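Local atomic coordinates of GCN5-related N-acetyltransferase (Kribbella flavida, PDB entry 4IUS), a protein that probably transfers an acyl group, as in GNAT-family N-acetyltransferases, to an acceptor that remains to be identified. Residues 104-110 with 221-227. The protein carries 1 engineered substitution. Sequence-based numbering, arbitrary orientation.
With EDO (1,2-ethanediol), chain E.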
loop_
_atom_site.group_PDB
_atom_site.type_symbol
_atom_site.label_atom_id
_atom_site.label_comp_id
_atom_site.label_asym_id
_atom_site.label_seq_id
_atom_site.Cartn_x
_atom_site.Cartn_y
_atom_site.Cartn_z
ATOM N N PRO A 104 -10.404 4.732 -1.493
ATOM C CA PRO A 104 -9.607 4.675 -2.732
ATOM C C PRO A 104 -9.769 3.361 -3.472
ATOM O O PRO A 104 -9.939 2.304 -2.874
ATOM C CB PRO A 104 -8.187 4.842 -2.245
ATOM C CG PRO A 104 -8.206 4.849 -0.775
ATOM C CD PRO A 104 -9.581 4.747 -0.279
ATOM N N PRO A 105 -9.639 3.404 -4.796
ATOM C CA PRO A 105 -9.754 2.182 -5.557
ATOM C C PRO A 105 -8.488 1.359 -5.462
ATOM O O PRO A 105 -7.382 1.924 -5.457
ATOM C CB PRO A 105 -10.013 2.698 -6.978
ATOM C CG PRO A 105 -9.266 4.003 -6.999
ATOM C CD PRO A 105 -9.426 4.567 -5.625
ATOM N N LEU A 106 -8.645 0.050 -5.486
ATOM C CA LEU A 106 -7.524 -0.852 -5.590
ATOM C C LEU A 106 -7.521 -1.411 -7.006
ATOM O O LEU A 106 -8.480 -2.056 -7.437
ATOM C CB LEU A 106 -7.597 -1.998 -4.584
ATOM C CG LEU A 106 -7.618 -1.622 -3.115
ATOM C CD1 LEU A 106 -7.321 -2.893 -2.314
ATOM C CD2 LEU A 106 -6.609 -0.508 -2.803
ATOM N N LEU A 107 -6.443 -1.117 -7.717
ATOM C CA LEU A 107 -6.223 -1.555 -9.083
ATOM C C LEU A 107 -5.252 -2.722 -9.058
ATOM O O LEU A 107 -4.356 -2.763 -8.223
ATOM C CB LEU A 107 -5.635 -0.456 -9.940
ATOM C CG LEU A 107 -6.306 0.951 -9.934
ATOM C CD1 LEU A 107 -5.630 1.897 -10.944
ATOM C CD2 LEU A 107 -7.793 0.947 -10.061
ATOM N N ALA A 108 -5.453 -3.711 -9.905
ATOM C CA ALA A 108 -4.617 -4.904 -9.875
ATOM C C ALA A 108 -4.256 -5.391 -11.269
ATOM O O ALA A 108 -4.977 -5.117 -12.228
ATOM C CB ALA A 108 -5.227 -6.040 -9.035
ATOM N N VAL A 109 -3.181 -6.159 -11.350
ATOM C CA VAL A 109 -2.742 -6.721 -12.621
ATOM C C VAL A 109 -2.010 -8.045 -12.328
ATOM O O VAL A 109 -1.383 -8.246 -11.272
ATOM C CB VAL A 109 -1.808 -5.749 -13.409
ATOM C CG1 VAL A 109 -0.416 -5.602 -12.738
ATOM C CG2 VAL A 109 -1.665 -6.199 -14.869
ATOM N N GLU A 110 -2.100 -8.961 -13.286
ATOM C CA GLU A 110 -1.420 -10.265 -13.224
ATOM C C GLU A 110 -0.341 -10.302 -14.326
ATOM O O GLU A 110 -0.401 -9.506 -15.272
ATOM C CB GLU A 110 -2.401 -11.394 -13.450
ATOM C CG GLU A 110 -3.354 -11.554 -12.278
ATOM C CD GLU A 110 -4.239 -12.788 -12.373
ATOM O OE1 GLU A 110 -4.815 -13.044 -13.456
ATOM O OE2 GLU A 110 -4.381 -13.501 -11.351
ATOM N N THR A 221 2.702 -13.124 -8.130
ATOM C CA THR A 221 1.716 -13.503 -9.142
ATOM C C THR A 221 0.528 -12.531 -9.244
ATOM O O THR A 221 -0.325 -12.668 -10.120
ATOM C CB THR A 221 1.209 -14.931 -8.868
ATOM O OG1 THR A 221 0.528 -14.953 -7.610
ATOM C CG2 THR A 221 2.391 -15.904 -8.870
ATOM N N LEU A 222 0.482 -11.569 -8.348
ATOM C CA LEU A 222 -0.542 -10.537 -8.376
ATOM C C LEU A 222 0.066 -9.232 -7.848
ATOM O O LEU A 222 0.727 -9.284 -6.773
ATOM C CB LEU A 222 -1.776 -10.930 -7.524
ATOM C CG LEU A 222 -2.919 -9.929 -7.464
ATOM C CD1 LEU A 222 -3.587 -9.734 -8.813
ATOM C CD2 LEU A 222 -3.943 -10.329 -6.384
ATOM N N ALA A 223 -0.161 -8.082 -8.509
ATOM C CA ALA A 223 0.286 -6.779 -8.029
ATOM C C ALA A 223 -0.919 -5.888 -7.925
ATOM O O ALA A 223 -1.781 -5.930 -8.788
ATOM C CB ALA A 223 1.321 -6.153 -8.969
ATOM N N TRP A 224 -0.983 -5.071 -6.869
ATOM C CA TRP A 224 -2.033 -4.103 -6.717
ATOM C C TRP A 224 -1.464 -2.783 -6.295
ATOM O O TRP A 224 -0.361 -2.701 -5.759
ATOM C CB TRP A 224 -3.131 -4.562 -5.760
ATOM C CG TRP A 224 -2.703 -4.680 -4.345
ATOM C CD1 TRP A 224 -2.083 -5.760 -3.730
ATOM C CD2 TRP A 224 -2.770 -3.655 -3.332
ATOM N NE1 TRP A 224 -1.805 -5.471 -2.415
ATOM C CE2 TRP A 224 -2.217 -4.224 -2.119
ATOM C CE3 TRP A 224 -3.242 -2.332 -3.307
ATOM C CZ2 TRP A 224 -2.155 -3.501 -0.927
ATOM C CZ3 TRP A 224 -3.144 -1.615 -2.100
ATOM C CH2 TRP A 224 -2.618 -2.178 -0.956
ATOM N N LEU A 225 -2.206 -1.727 -6.576
ATOM C CA LEU A 225 -1.875 -0.375 -6.133
ATOM C C LEU A 225 -3.114 0.452 -5.941
ATOM O O LEU A 225 -4.194 0.090 -6.396
ATOM C CB LEU A 225 -0.938 0.321 -7.089
ATOM C CG LEU A 225 -1.375 0.534 -8.522
ATOM C CD1 LEU A 225 -2.284 1.784 -8.647
ATOM C CD2 LEU A 225 -0.169 0.637 -9.463
ATOM N N THR A 226 -2.956 1.521 -5.171
ATOM C CA THR A 226 -3.959 2.535 -5.117
ATOM C C THR A 226 -3.388 3.829 -5.710
ATOM O O THR A 226 -2.243 4.159 -5.474
ATOM C CB THR A 226 -4.524 2.685 -3.706
ATOM O OG1 THR A 226 -5.669 3.508 -3.820
ATOM C CG2 THR A 226 -3.549 3.332 -2.747
ATOM N N PRO A 227 -4.149 4.521 -6.571
ATOM C CA PRO A 227 -3.637 5.642 -7.360
ATOM C C PRO A 227 -3.753 6.975 -6.682
ATOM O O PRO A 227 -4.453 7.092 -5.690
ATOM C CB PRO A 227 -4.593 5.662 -8.580
ATOM C CG PRO A 227 -5.864 5.168 -8.049
ATOM C CD PRO A 227 -5.494 4.133 -7.021
HETATM C C1 EDO E . 1.287 -6.703 -0.106
HETATM O O1 EDO E . -0.141 -6.537 -0.066
HETATM C C2 EDO E . 1.639 -8.054 0.506
HETATM O O2 EDO E . 2.006 -7.918 1.894
HETATM O O HOH W 1 -2.602 -14.202 -9.383
#
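Pro104 begins the contact, its CB 3.3 Å from OG1 of Thr226. Thr226 OG1 donates to Pro105 O at 2.9 Å. The Pro105 ring also meets the Pro227 ring, CG to CG at 3.7 Å. Leu106 reaches the Trp224 indole obliquely (CD2 to CZ3, 3.7 Å). Leu107 and Leu225 form an antiparallel hydrogen-bonded pair. Leu107 N to Leu225 O and Leu225 N to Leu107 O are both 2.9 Å. Ala108 faces Trp224 in a non-hydrogen-bonded pair, with CA atoms 4.2 Å apart. Val109 and Ala223 form a second antiparallel hydrogen-bonded pair: Val109 N to Ala223 O is 2.9 Å, Ala223 N to Val109 O 3.0 Å. Past the last pair, one water donates to Glu110 OE2 (2.7 Å) and Thr221 O (2.8 Å). Leu107, Val109, Ala223 and Leu225 share one sheet face, where helix 202-216 packs on the last three. Ala108 and Trp224 lie on the other face, and helix 6-19 touches Trp224. Trp224 NE1 donates to O1 of an ethanediol, probably from crystallisation, at 3.1 Å. Strand 99-109 also pairs with strand 242-251. Four backbone hydrogen bonds thus set the register in this GNAT-family mixed sheet, whatever the side chains; Thr226 extends the pairing, and no salt bridge contributes.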